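Long-range contacts in iron transport multicopper oxidase FET3 (Saccharomyces cerevisiae, PDB 1ZPU), which oxidises ferrous to ferric iron with oxygen, using four copper ions, for high-affinity iron uptake, and also oxidises cuprous copper: residues A[317-325]-A[332-340]; A[414-422]-A[442-450]. All coordinates share one frame; numbering follows the deposited sequence.

Contact 1. Residues A[317-325]-A[332-340]. With NAG (2-acetamido-2-deoxy-beta-D-glucopyranose), chain B.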
ATOM      1  N   VAL A 317     -23.501   0.785  -1.951  1.00 69.00           N
ATOM      2  CA  VAL A 317     -22.839  -0.299  -1.211  1.00 68.85           C
ATOM      3  C   VAL A 317     -22.175  -1.281  -2.164  1.00 68.81           C
ATOM      4  O   VAL A 317     -22.821  -1.850  -3.041  1.00 68.90           O
ATOM      5  CB  VAL A 317     -23.799  -1.045  -0.252  1.00 68.57           C
ATOM      6  CG1 VAL A 317     -23.061  -2.153   0.500  1.00 68.27           C
ATOM      7  CG2 VAL A 317     -24.417  -0.075   0.730  1.00 68.40           C
ATOM      8  N   ILE A 318     -20.872  -1.454  -1.989  1.00 68.75           N
ATOM      9  CA  ILE A 318     -20.109  -2.458  -2.723  1.00 68.71           C
ATOM     10  C   ILE A 318     -19.785  -3.625  -1.770  1.00 68.85           C
ATOM     11  O   ILE A 318     -19.071  -3.441  -0.786  1.00 69.07           O
ATOM     12  CB  ILE A 318     -18.801  -1.839  -3.303  1.00 68.51           C
ATOM     13  CG1 ILE A 318     -19.132  -0.640  -4.192  1.00 68.06           C
ATOM     14  CG2 ILE A 318     -17.988  -2.875  -4.064  1.00 67.91           C
ATOM     15  CD1 ILE A 318     -17.958   0.246  -4.516  1.00 68.15           C
ATOM     16  N   THR A 319     -20.325  -4.810  -2.047  1.00 68.72           N
ATOM     17  CA  THR A 319     -20.027  -5.991  -1.242  1.00 68.73           C
ATOM     18  C   THR A 319     -19.141  -6.955  -2.023  1.00 68.86           C
ATOM     19  O   THR A 319     -19.514  -7.442  -3.081  1.00 68.94           O
ATOM     20  CB  THR A 319     -21.308  -6.706  -0.739  1.00 68.51           C
ATOM     21  OG1 THR A 319     -22.059  -5.806   0.078  1.00 69.02           O
ATOM     22  CG2 THR A 319     -20.966  -7.936   0.093  1.00 68.11           C
ATOM     23  N   VAL A 320     -17.955  -7.222  -1.500  1.00 68.95           N
ATOM     24  CA  VAL A 320     -17.044  -8.139  -2.160  1.00 69.03           C
ATOM     25  C   VAL A 320     -16.577  -9.254  -1.233  1.00 69.15           C
ATOM     26  O   VAL A 320     -16.226  -9.014  -0.076  1.00 69.11           O
ATOM     27  CB  VAL A 320     -15.827  -7.405  -2.790  1.00 69.03           C
ATOM     28  CG1 VAL A 320     -16.285  -6.452  -3.881  1.00 69.08           C
ATOM     29  CG2 VAL A 320     -15.036  -6.659  -1.741  1.00 68.83           C
ATOM     30  N   ASP A 321     -16.590 -10.479  -1.752  1.00 69.38           N
ATOM     31  CA  ASP A 321     -16.035 -11.629  -1.037  1.00 69.53           C
ATOM     32  C   ASP A 321     -14.642 -11.919  -1.573  1.00 69.46           C
ATOM     33  O   ASP A 321     -14.421 -11.887  -2.784  1.00 69.77           O
ATOM     34  CB  ASP A 321     -16.938 -12.859  -1.159  1.00 69.48           C
ATOM     35  CG  ASP A 321     -18.284 -12.680  -0.447  1.00 70.84           C
ATOM     36  OD1 ASP A 321     -18.528 -11.605   0.150  1.00 72.77           O
ATOM     37  OD2 ASP A 321     -19.111 -13.614  -0.487  1.00 71.69           O
ATOM     38  N   VAL A 322     -13.709 -12.178  -0.663  1.00 69.13           N
ATOM     39  CA  VAL A 322     -12.327 -12.441  -1.014  1.00 68.99           C
ATOM     40  C   VAL A 322     -12.020 -13.927  -0.873  1.00 69.11           C
ATOM     41  O   VAL A 322     -12.152 -14.493   0.206  1.00 69.24           O
ATOM     42  CB  VAL A 322     -11.371 -11.658  -0.109  1.00 68.94           C
ATOM     43  CG1 VAL A 322      -9.934 -12.038  -0.401  1.00 69.04           C
ATOM     44  CG2 VAL A 322     -11.580 -10.161  -0.278  1.00 69.06           C
ATOM     45  N   VAL A 323     -11.603 -14.550  -1.969  1.00 69.06           N
ATOM     46  CA  VAL A 323     -11.214 -15.949  -1.952  1.00 69.00           C
ATOM     47  C   VAL A 323     -10.090 -16.225  -2.955  1.00 69.30           C
ATOM     48  O   VAL A 323      -9.939 -15.498  -3.946  1.00 69.14           O
ATOM     49  CB  VAL A 323     -12.435 -16.877  -2.203  1.00 68.97           C
ATOM     50  CG1 VAL A 323     -12.852 -16.874  -3.670  1.00 68.41           C
ATOM     51  CG2 VAL A 323     -12.140 -18.286  -1.726  1.00 69.08           C
ATOM     52  N   MET A 324      -9.291 -17.257  -2.667  1.00 69.59           N
ATOM     53  CA  MET A 324      -8.319 -17.788  -3.610  1.00 69.93           C
ATOM     54  C   MET A 324      -8.912 -19.030  -4.261  1.00 69.72           C
ATOM     55  O   MET A 324      -9.552 -19.839  -3.581  1.00 69.77           O
ATOM     56  CB  MET A 324      -7.015 -18.135  -2.881  1.00 70.90           C
ATOM     57  CG  MET A 324      -5.952 -17.023  -2.855  1.00 71.81           C
ATOM     58  SD  MET A 324      -6.583 -15.432  -2.283  1.00 76.77           S
ATOM     59  CE  MET A 324      -5.029 -14.575  -2.010  1.00 73.62           C
ATOM     60  N   ASP A 325      -8.715 -19.178  -5.569  1.00 69.50           N
ATOM     61  CA  ASP A 325      -9.182 -20.381  -6.281  1.00 69.50           C
ATOM     62  C   ASP A 325      -8.414 -20.679  -7.566  1.00 69.21           C
ATOM     63  O   ASP A 325      -7.823 -19.784  -8.166  1.00 69.14           O
ATOM     64  CB  ASP A 325     -10.670 -20.284  -6.601  1.00 69.61           C
ATOM     65  CG  ASP A 325     -11.283 -21.637  -6.858  1.00 70.62           C
ATOM     66  OD1 ASP A 325     -12.300 -21.731  -7.581  1.00 71.66           O
ATOM     67  OD2 ASP A 325     -10.733 -22.623  -6.330  1.00 72.34           O
ATOM     68  N   ASN A 332      -3.319 -20.662  -9.359  1.00 68.92           N
ATOM     69  CA  ASN A 332      -4.176 -20.136  -8.310  1.00 68.80           C
ATOM     70  C   ASN A 332      -4.294 -18.606  -8.337  1.00 68.71           C
ATOM     71  O   ASN A 332      -3.301 -17.895  -8.181  1.00 68.72           O
ATOM     72  CB  ASN A 332      -3.673 -20.625  -6.954  1.00 68.75           C
ATOM     73  CG  ASN A 332      -4.637 -20.328  -5.836  1.00 68.80           C
ATOM     74  OD1 ASN A 332      -4.430 -19.396  -5.053  1.00 68.92           O
ATOM     75  ND2 ASN A 332      -5.698 -21.115  -5.751  1.00 68.76           N
ATOM     76  N   TYR A 333      -5.518 -18.120  -8.534  1.00 68.61           N
ATOM     77  CA  TYR A 333      -5.803 -16.692  -8.603  1.00 68.49           C
ATOM     78  C   TYR A 333      -6.539 -16.178  -7.364  1.00 68.79           C
ATOM     79  O   TYR A 333      -7.061 -16.969  -6.560  1.00 69.09           O
ATOM     80  CB  TYR A 333      -6.621 -16.389  -9.855  1.00 68.03           C
ATOM     81  CG  TYR A 333      -5.840 -16.527 -11.145  1.00 67.76           C
ATOM     82  CD1 TYR A 333      -5.932 -17.679 -11.919  1.00 67.46           C
ATOM     83  CD2 TYR A 333      -5.005 -15.504 -11.587  1.00 67.11           C
ATOM     84  CE1 TYR A 333      -5.228 -17.807 -13.110  1.00 67.33           C
ATOM     85  CE2 TYR A 333      -4.291 -15.622 -12.763  1.00 67.53           C
ATOM     86  CZ  TYR A 333      -4.403 -16.775 -13.527  1.00 67.79           C
ATOM     87  OH  TYR A 333      -3.681 -16.893 -14.702  1.00 66.82           O
ATOM     88  N   ALA A 334      -6.572 -14.855  -7.212  1.00 68.75           N
ATOM     89  CA  ALA A 334      -7.325 -14.208  -6.144  1.00 68.69           C
ATOM     90  C   ALA A 334      -8.558 -13.509  -6.708  1.00 68.82           C
ATOM     91  O   ALA A 334      -8.509 -12.934  -7.797  1.00 68.93           O
ATOM     92  CB  ALA A 334      -6.461 -13.233  -5.434  1.00 68.48           C
ATOM     93  N   PHE A 335      -9.658 -13.556  -5.962  1.00 68.75           N
ATOM     94  CA  PHE A 335     -10.936 -13.072  -6.466  1.00 68.72           C
ATOM     95  C   PHE A 335     -11.632 -12.061  -5.555  1.00 68.79           C
ATOM     96  O   PHE A 335     -11.678 -12.230  -4.340  1.00 68.93           O
ATOM     97  CB  PHE A 335     -11.885 -14.250  -6.704  1.00 68.37           C
ATOM     98  CG  PHE A 335     -11.421 -15.207  -7.755  1.00 68.04           C
ATOM     99  CD1 PHE A 335     -10.513 -16.221  -7.450  1.00 67.74           C
ATOM    100  CD2 PHE A 335     -11.914 -15.124  -9.049  1.00 67.54           C
ATOM    101  CE1 PHE A 335     -10.091 -17.120  -8.422  1.00 66.62           C
ATOM    102  CE2 PHE A 335     -11.495 -16.026 -10.024  1.00 66.58           C
ATOM    103  CZ  PHE A 335     -10.585 -17.019  -9.704  1.00 66.68           C
ATOM    104  N   PHE A 336     -12.162 -11.005  -6.161  1.00 68.67           N
ATOM    105  CA  PHE A 336     -13.204 -10.210  -5.537  1.00 68.71           C
ATOM    106  C   PHE A 336     -14.506 -10.717  -6.152  1.00 68.88           C
ATOM    107  O   PHE A 336     -14.687 -10.637  -7.370  1.00 69.02           O
ATOM    108  CB  PHE A 336     -13.018  -8.708  -5.803  1.00 68.49           C
ATOM    109  CG  PHE A 336     -12.169  -7.982  -4.767  1.00 67.88           C
ATOM    110  CD1 PHE A 336     -11.258  -7.004  -5.166  1.00 67.39           C
ATOM    111  CD2 PHE A 336     -12.291  -8.262  -3.403  1.00 67.96           C
ATOM    112  CE1 PHE A 336     -10.477  -6.319  -4.231  1.00 67.61           C
ATOM    113  CE2 PHE A 336     -11.514  -7.583  -2.450  1.00 67.18           C
ATOM    114  CZ  PHE A 336     -10.606  -6.609  -2.865  1.00 67.57           C
ATOM    115  N   ASN A 337     -15.399 -11.250  -5.317  1.00 68.92           N
ATOM    116  CA  ASN A 337     -16.550 -12.024  -5.790  1.00 68.87           C
ATOM    117  C   ASN A 337     -16.088 -13.084  -6.775  1.00 69.07           C
ATOM    118  O   ASN A 337     -15.297 -13.953  -6.405  1.00 69.36           O
ATOM    119  CB  ASN A 337     -17.629 -11.128  -6.397  1.00 68.73           C
ATOM    120  CG  ASN A 337     -18.176 -10.122  -5.398  1.00 68.63           C
ATOM    121  OD1 ASN A 337     -18.306 -10.418  -4.203  1.00 67.93           O
ATOM    122  ND2 ASN A 337     -18.495  -8.920  -5.883  1.00 67.84           N
ATOM    123  N   ASN A 338     -16.533 -12.997  -8.024  1.00 69.08           N
ATOM    124  CA  ASN A 338     -16.131 -13.981  -9.023  1.00 69.33           C
ATOM    125  C   ASN A 338     -15.161 -13.444 -10.074  1.00 69.19           C
ATOM    126  O   ASN A 338     -15.045 -14.011 -11.162  1.00 69.15           O
ATOM    127  CB  ASN A 338     -17.359 -14.604  -9.687  1.00 69.56           C
ATOM    128  CG  ASN A 338     -18.186 -13.595 -10.484  1.00 71.21           C
ATOM    129  OD1 ASN A 338     -17.990 -12.375 -10.378  1.00 71.59           O
ATOM    130  ND2 ASN A 338     -19.144 -14.111 -11.267  1.00 73.54           N
ATOM    131  N   ILE A 339     -14.454 -12.366  -9.733  1.00 69.18           N
ATOM    132  CA  ILE A 339     -13.567 -11.669 -10.675  1.00 69.03           C
ATOM    133  C   ILE A 339     -12.127 -11.554 -10.163  1.00 69.07           C
ATOM    134  O   ILE A 339     -11.896 -11.119  -9.034  1.00 69.08           O
ATOM    135  CB  ILE A 339     -14.130 -10.256 -11.021  1.00 68.97           C
ATOM    136  CG1 ILE A 339     -15.509 -10.383 -11.682  1.00 69.02           C
ATOM    137  CG2 ILE A 339     -13.177  -9.476 -11.925  1.00 68.80           C
ATOM    138  CD1 ILE A 339     -16.228  -9.071 -11.904  1.00 69.12           C
ATOM    139  N   THR A 340     -11.175 -11.976 -10.997  1.00 69.12           N
ATOM    140  CA  THR A 340      -9.758 -11.657 -10.823  1.00 69.02           C
ATOM    141  C   THR A 340      -9.495 -10.458 -11.698  1.00 68.89           C
ATOM    142  O   THR A 340      -9.853 -10.476 -12.882  1.00 68.95           O
ATOM    143  CB  THR A 340      -8.842 -12.729 -11.418  1.00 69.32           C
ATOM    144  OG1 THR A 340      -9.448 -14.024 -11.319  1.00 69.98           O
ATOM    145  CG2 THR A 340      -7.470 -12.696 -10.762  1.00 68.57           C
TER
HETATM  146  C1  NAG B2012     -19.264 -13.462 -12.549  1.00 76.98           C
HETATM  147  C2  NAG B2012     -18.915 -13.652 -14.024  1.00 78.92           C
HETATM  148  C3  NAG B2012     -20.008 -13.076 -14.946  1.00 79.07           C
HETATM  149  C4  NAG B2012     -21.390 -13.030 -14.295  1.00 78.89           C
HETATM  150  C5  NAG B2012     -21.354 -12.320 -12.937  1.00 79.01           C
HETATM  151  C6  NAG B2012     -22.295 -12.941 -11.904  1.00 79.43           C
HETATM  152  C7  NAG B2012     -16.862 -13.237 -15.316  1.00 80.76           C
HETATM  153  C8  NAG B2012     -17.060 -12.421 -16.574  1.00 81.31           C
HETATM  154  N2  NAG B2012     -17.648 -12.982 -14.267  1.00 79.73           N
HETATM  155  O3  NAG B2012     -20.078 -13.811 -16.151  1.00 79.52           O
HETATM  156  O4  NAG B2012     -22.264 -12.334 -15.151  1.00 78.15           O
HETATM  157  O5  NAG B2012     -20.032 -12.280 -12.413  1.00 78.55           O
HETATM  158  O6  NAG B2012     -23.578 -13.083 -12.466  1.00 80.70           O
HETATM  159  O7  NAG B2012     -15.996 -14.105 -15.270  1.00 80.61           O

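Contact 2. Residues A[414-422]-A[442-450]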
ATOM      1  N   LEU A 414      -9.236 -23.636  15.100  1.00 69.75           N
ATOM      2  CA  LEU A 414     -10.202 -23.938  16.166  1.00 69.67           C
ATOM      3  C   LEU A 414     -11.538 -24.421  15.595  1.00 69.52           C
ATOM      4  O   LEU A 414     -12.477 -24.700  16.342  1.00 69.52           O
ATOM      5  CB  LEU A 414     -10.414 -22.722  17.079  1.00 69.94           C
ATOM      6  CG  LEU A 414      -9.177 -22.133  17.776  1.00 70.81           C
ATOM      7  CD1 LEU A 414      -9.433 -20.700  18.262  1.00 70.63           C
ATOM      8  CD2 LEU A 414      -8.705 -23.034  18.927  1.00 70.87           C
ATOM      9  N   GLY A 415     -11.616 -24.516  14.270  1.00 69.45           N
ATOM     10  CA  GLY A 415     -12.793 -25.069  13.602  1.00 69.41           C
ATOM     11  C   GLY A 415     -13.816 -24.045  13.157  1.00 69.47           C
ATOM     12  O   GLY A 415     -14.904 -24.407  12.725  1.00 69.39           O
ATOM     13  N   GLU A 416     -13.470 -22.764  13.245  1.00 69.61           N
ATOM     14  CA  GLU A 416     -14.411 -21.700  12.900  1.00 69.71           C
ATOM     15  C   GLU A 416     -14.450 -21.450  11.401  1.00 69.48           C
ATOM     16  O   GLU A 416     -13.438 -21.592  10.712  1.00 69.35           O
ATOM     17  CB  GLU A 416     -14.066 -20.414  13.637  1.00 69.78           C
ATOM     18  CG  GLU A 416     -14.066 -20.561  15.133  1.00 70.46           C
ATOM     19  CD  GLU A 416     -13.689 -19.279  15.835  1.00 71.52           C
ATOM     20  OE1 GLU A 416     -14.510 -18.815  16.653  1.00 73.49           O
ATOM     21  OE2 GLU A 416     -12.596 -18.731  15.570  1.00 70.85           O
ATOM     22  N   VAL A 417     -15.635 -21.085  10.922  1.00 69.33           N
ATOM     23  CA  VAL A 417     -15.879 -20.780   9.515  1.00 69.20           C
ATOM     24  C   VAL A 417     -15.904 -19.261   9.280  1.00 69.19           C
ATOM     25  O   VAL A 417     -15.956 -18.485  10.240  1.00 69.13           O
ATOM     26  CB  VAL A 417     -17.223 -21.411   9.007  1.00 69.32           C
ATOM     27  CG1 VAL A 417     -17.046 -22.886   8.686  1.00 68.81           C
ATOM     28  CG2 VAL A 417     -18.357 -21.184  10.006  1.00 69.05           C
ATOM     29  N   PRO A 418     -15.850 -18.833   8.003  1.00 69.16           N
ATOM     30  CA  PRO A 418     -15.967 -17.414   7.643  1.00 69.07           C
ATOM     31  C   PRO A 418     -17.316 -16.788   8.007  1.00 68.92           C
ATOM     32  O   PRO A 418     -18.348 -17.433   7.867  1.00 68.92           O
ATOM     33  CB  PRO A 418     -15.807 -17.433   6.117  1.00 69.13           C
ATOM     34  CG  PRO A 418     -15.084 -18.705   5.821  1.00 69.08           C
ATOM     35  CD  PRO A 418     -15.625 -19.675   6.812  1.00 69.03           C
ATOM     36  N   HIS A 419     -17.290 -15.541   8.466  1.00 68.83           N
ATOM     37  CA  HIS A 419     -18.504 -14.791   8.761  1.00 68.77           C
ATOM     38  C   HIS A 419     -18.534 -13.472   8.008  1.00 68.89           C
ATOM     39  O   HIS A 419     -17.577 -12.696   8.054  1.00 69.11           O
ATOM     40  CB  HIS A 419     -18.661 -14.589  10.263  1.00 68.67           C
ATOM     41  CG  HIS A 419     -18.960 -15.856  10.992  1.00 68.56           C
ATOM     42  ND1 HIS A 419     -17.972 -16.667  11.508  1.00 68.81           N
ATOM     43  CD2 HIS A 419     -20.131 -16.486  11.235  1.00 68.54           C
ATOM     44  CE1 HIS A 419     -18.524 -17.731  12.065  1.00 68.90           C
ATOM     45  NE2 HIS A 419     -19.833 -17.646  11.911  1.00 69.07           N
ATOM     46  N   SER A 420     -19.623 -13.244   7.284  1.00 68.94           N
ATOM     47  CA  SER A 420     -19.799 -12.010   6.526  1.00 68.97           C
ATOM     48  C   SER A 420     -20.361 -10.904   7.413  1.00 69.07           C
ATOM     49  O   SER A 420     -20.911 -11.175   8.490  1.00 69.15           O
ATOM     50  CB  SER A 420     -20.739 -12.242   5.345  1.00 69.00           C
ATOM     51  OG  SER A 420     -20.098 -12.967   4.319  1.00 69.49           O
ATOM     52  N   PHE A 421     -20.215  -9.660   6.965  1.00 68.96           N
ATOM     53  CA  PHE A 421     -20.918  -8.550   7.582  1.00 68.80           C
ATOM     54  C   PHE A 421     -22.392  -8.731   7.322  1.00 68.91           C
ATOM     55  O   PHE A 421     -22.786  -9.042   6.200  1.00 68.99           O
ATOM     56  CB  PHE A 421     -20.466  -7.221   6.986  1.00 68.45           C
ATOM     57  CG  PHE A 421     -21.259  -6.041   7.467  1.00 68.39           C
ATOM     58  CD1 PHE A 421     -21.166  -5.611   8.790  1.00 67.85           C
ATOM     59  CD2 PHE A 421     -22.102  -5.354   6.597  1.00 67.91           C
ATOM     60  CE1 PHE A 421     -21.903  -4.517   9.237  1.00 67.68           C
ATOM     61  CE2 PHE A 421     -22.839  -4.261   7.035  1.00 67.27           C
ATOM     62  CZ  PHE A 421     -22.737  -3.839   8.357  1.00 67.46           C
ATOM     63  N   ASP A 422     -23.199  -8.552   8.362  1.00 69.05           N
ATOM     64  CA  ASP A 422     -24.641  -8.575   8.205  1.00 69.22           C
ATOM     65  C   ASP A 422     -25.222  -7.202   8.561  1.00 69.31           C
ATOM     66  O   ASP A 422     -25.139  -6.767   9.717  1.00 69.44           O
ATOM     67  CB  ASP A 422     -25.275  -9.687   9.041  1.00 69.07           C
ATOM     68  CG  ASP A 422     -26.721  -9.965   8.646  1.00 70.08           C
ATOM     69  OD1 ASP A 422     -27.460  -9.019   8.276  1.00 70.23           O
ATOM     70  OD2 ASP A 422     -27.129 -11.145   8.707  1.00 71.28           O
ATOM     71  N   ARG A 442      -9.073  -9.560   9.280  1.00 69.04           N
ATOM     72  CA  ARG A 442      -8.553 -10.704   9.993  1.00 68.83           C
ATOM     73  C   ARG A 442      -8.943 -11.985   9.254  1.00 68.83           C
ATOM     74  O   ARG A 442      -9.841 -11.967   8.406  1.00 68.49           O
ATOM     75  CB  ARG A 442      -9.030 -10.684  11.451  1.00 68.77           C
ATOM     76  CG  ARG A 442      -8.352  -9.588  12.268  1.00 68.46           C
ATOM     77  CD  ARG A 442      -8.890  -9.483  13.679  1.00 68.62           C
ATOM     78  NE  ARG A 442      -8.272  -8.371  14.403  1.00 68.54           N
ATOM     79  CZ  ARG A 442      -8.896  -7.249  14.765  1.00 67.91           C
ATOM     80  NH1 ARG A 442     -10.179  -7.061  14.487  1.00 67.31           N
ATOM     81  NH2 ARG A 442      -8.226  -6.306  15.414  1.00 67.99           N
ATOM     82  N   PRO A 443      -8.235 -13.095   9.535  1.00 69.02           N
ATOM     83  CA  PRO A 443      -8.581 -14.386   8.938  1.00 69.05           C
ATOM     84  C   PRO A 443     -10.072 -14.716   9.004  1.00 69.04           C
ATOM     85  O   PRO A 443     -10.681 -14.682  10.084  1.00 69.19           O
ATOM     86  CB  PRO A 443      -7.781 -15.374   9.785  1.00 68.86           C
ATOM     87  CG  PRO A 443      -6.565 -14.607  10.134  1.00 68.79           C
ATOM     88  CD  PRO A 443      -7.048 -13.213  10.404  1.00 68.96           C
ATOM     89  N   GLN A 444     -10.639 -15.011   7.838  1.00 68.92           N
ATOM     90  CA  GLN A 444     -12.024 -15.451   7.698  1.00 68.62           C
ATOM     91  C   GLN A 444     -13.038 -14.448   8.261  1.00 68.80           C
ATOM     92  O   GLN A 444     -14.162 -14.812   8.594  1.00 68.96           O
ATOM     93  CB  GLN A 444     -12.215 -16.833   8.329  1.00 68.50           C
ATOM     94  CG  GLN A 444     -11.252 -17.910   7.831  1.00 68.03           C
ATOM     95  CD  GLN A 444     -11.807 -19.325   8.012  1.00 67.67           C
ATOM     96  OE1 GLN A 444     -11.987 -20.059   7.035  1.00 67.00           O
ATOM     97  NE2 GLN A 444     -12.099 -19.702   9.257  1.00 66.19           N
ATOM     98  N   SER A 445     -12.646 -13.182   8.341  1.00 68.93           N
ATOM     99  CA  SER A 445     -13.492 -12.167   8.956  1.00 68.95           C
ATOM    100  C   SER A 445     -14.032 -11.153   7.946  1.00 69.14           C
ATOM    101  O   SER A 445     -14.167 -11.456   6.767  1.00 69.42           O
ATOM    102  CB  SER A 445     -12.750 -11.478  10.101  1.00 68.80           C
ATOM    103  OG  SER A 445     -13.675 -10.913  11.009  1.00 68.03           O
ATOM    104  N   ASN A 446     -14.362  -9.958   8.422  1.00 69.15           N
ATOM    105  CA  ASN A 446     -14.955  -8.932   7.576  1.00 69.05           C
ATOM    106  C   ASN A 446     -14.594  -7.538   8.037  1.00 69.00           C
ATOM    107  O   ASN A 446     -14.174  -7.343   9.178  1.00 69.03           O
ATOM    108  CB  ASN A 446     -16.486  -9.090   7.513  1.00 69.08           C
ATOM    109  CG  ASN A 446     -17.144  -9.079   8.891  1.00 69.20           C
ATOM    110  OD1 ASN A 446     -17.363  -8.024   9.487  1.00 69.92           O
ATOM    111  ND2 ASN A 446     -17.474 -10.255   9.391  1.00 68.72           N
ATOM    112  N   PHE A 447     -14.739  -6.573   7.138  1.00 68.99           N
ATOM    113  CA  PHE A 447     -14.703  -5.177   7.529  1.00 68.97           C
ATOM    114  C   PHE A 447     -15.639  -4.326   6.692  1.00 69.02           C
ATOM    115  O   PHE A 447     -16.108  -4.759   5.634  1.00 69.02           O
ATOM    116  CB  PHE A 447     -13.269  -4.615   7.605  1.00 68.90           C
ATOM    117  CG  PHE A 447     -12.587  -4.372   6.271  1.00 69.29           C
ATOM    118  CD1 PHE A 447     -11.273  -4.791   6.080  1.00 69.97           C
ATOM    119  CD2 PHE A 447     -13.207  -3.671   5.244  1.00 69.60           C
ATOM    120  CE1 PHE A 447     -10.596  -4.547   4.878  1.00 69.98           C
ATOM    121  CE2 PHE A 447     -12.545  -3.433   4.040  1.00 69.90           C
ATOM    122  CZ  PHE A 447     -11.235  -3.866   3.862  1.00 69.79           C
ATOM    123  N   VAL A 448     -15.940  -3.134   7.199  1.00 68.99           N
ATOM    124  CA  VAL A 448     -16.784  -2.179   6.499  1.00 68.73           C
ATOM    125  C   VAL A 448     -16.146  -0.806   6.608  1.00 68.81           C
ATOM    126  O   VAL A 448     -15.837  -0.328   7.706  1.00 68.91           O
ATOM    127  CB  VAL A 448     -18.229  -2.141   7.052  1.00 68.62           C
ATOM    128  CG1 VAL A 448     -19.094  -1.229   6.211  1.00 68.58           C
ATOM    129  CG2 VAL A 448     -18.841  -3.513   7.075  1.00 68.12           C
ATOM    130  N   ILE A 449     -15.935  -0.187   5.453  1.00 68.78           N
ATOM    131  CA  ILE A 449     -15.376   1.151   5.381  1.00 68.76           C
ATOM    132  C   ILE A 449     -16.323   2.057   4.626  1.00 68.90           C
ATOM    133  O   ILE A 449     -17.079   1.595   3.773  1.00 69.12           O
ATOM    134  CB  ILE A 449     -13.995   1.171   4.700  1.00 68.64           C
ATOM    135  CG1 ILE A 449     -14.072   0.554   3.298  1.00 68.78           C
ATOM    136  CG2 ILE A 449     -12.982   0.447   5.551  1.00 68.12           C
ATOM    137  CD1 ILE A 449     -12.813   0.770   2.463  1.00 69.24           C
ATOM    138  N   ARG A 450     -16.283   3.345   4.957  1.00 69.05           N
ATOM    139  CA  ARG A 450     -17.099   4.355   4.294  1.00 68.96           C
ATOM    140  C   ARG A 450     -16.285   5.591   3.957  1.00 69.02           C
ATOM    141  O   ARG A 450     -15.393   5.989   4.713  1.00 69.02           O
ATOM    142  CB  ARG A 450     -18.289   4.750   5.166  1.00 68.90           C
ATOM    143  CG  ARG A 450     -19.405   3.751   5.148  1.00 68.65           C
ATOM    144  CD  ARG A 450     -20.612   4.323   5.821  1.00 68.82           C
ATOM    145  NE  ARG A 450     -21.384   3.256   6.437  1.00 69.11           N
ATOM    146  CZ  ARG A 450     -22.377   3.439   7.294  1.00 69.32           C
ATOM    147  NH1 ARG A 450     -22.743   4.662   7.649  1.00 69.68           N
ATOM    148  NH2 ARG A 450     -23.002   2.390   7.798  1.00 69.38           N
TER

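Contact 1. Residues A[317-325]-A[332-340]
Asp-321 O receives the N-H of Asn-337 at 2.8 Å, in the carbonyl plane, with Phe-336 CA adding a C-H...O contact. Asn-337 returns a bond through its side chain: OD1 lies 3.0 Å from Asp-321 N, which sits above the amide's carbonyl plane, and ND2 reaches on to Thr-319 O in a weak bond. With CG beside the backbone N (chi1 -61°), this amide extends the antiparallel ladder past the last strand pair. Replacing Asn-337 by an alanine would probably leave Asp-321 N and Thr-319 O without these side-chain mates and fray that end. Farther along, Phe-335 N bonds Val-323 O at 2.8 Å, and Asp-325 and Tyr-333 exchange two backbone bonds. One face is mainly apolar: Val-320 CG2 meets Phe-336 CD2 at 3.6 Å, Val-322 CG2 meets CE2 of the same ring, and Met-324, beside copper ligands His-392 and His-468, rests SD 3.8 Å from Ala-334 CB. Asn-337 and Asn-338 form the middle of a type II' turn from Phe-336 to Ile-339, and Asn-338 ND2 is linked covalently to a NAG. Backbone bonds, extended by the Asn-337 amide, fix the hairpin's register, while its apolar side chains bind it to the domain interior near the type 1 copper.

Contact 2. Residues A[414-422]-A[442-450]
Gln-444 NE2 donates to Glu-416 O at 2.7 Å; the acceptor lies close to the plane of the glutamine amide, while the nitrogen stands above the carbonyl plane of Glu-416. Tyr-410 O is a second acceptor for NE2, so this amide nitrogen ties two points of the loop to the turn from Arg-442 to Ser-445. The Gln-444 side chain is extended beyond CG, and that reach lays OE1 against the proline ring, 3.6 Å from Pro-418 CG. The backbone of Gln-444 takes part as well: its O accepts His-419 N at 3.2 Å, nearly in line with the C=O bond, and meets Pro-418 CA in a C-H...O contact. His-419 O is in turn satisfied by Asn-446 ND2 at 2.8 Å, approached 50° out of the carbonyl plane. Asn-446 OD1 accepts from Gln-405 NE2, so both ends of that buried amide are used. Beyond Asn-446 the contact turns apolar: Val-448 CG2 stands over the Phe-421 ring, 3.6 Å from its centroid, in a CH-pi contact. Phe-421 N donates to Asn-385 OD1 of strand 379-386. Residues 416-421 run nearly parallel to 444-448 over the face of the sheet bearing Asn-446 and Val-448, while Phe-447 packs on the other face against Leu-439 and Val-441. Strand 446-452 lies between strands 379-386 and 401-406, and Phe-421 touches Val-383 and Gln-405 on these neighbours.

In the fold
Both contacts belong to one six-stranded sheet of the third cupredoxin-like domain, their centres about 14 Å apart. Contact 1 is the edge hairpin, with strand 332-336 outermost; contact 2 lays a loop over the inner strand 446-452. Strand 379-386 runs between them, and Asn-385 joins the two through its side chain, ND2 to Asp-321 OD1 and OD1 to Phe-421 N. Contact 1 is mainly a backbone ladder with an apolar face turned to the domain interior, whereas contact 2 relies on side-chain amides meeting loop carbonyls. Both are partly buried: in contact 2 the touching residues of 442-450 are buried and the exposed ones all come from the loop, whereas in contact 1 Thr-319 is the one exposed touching residue and partly exposed ones occur on both segments.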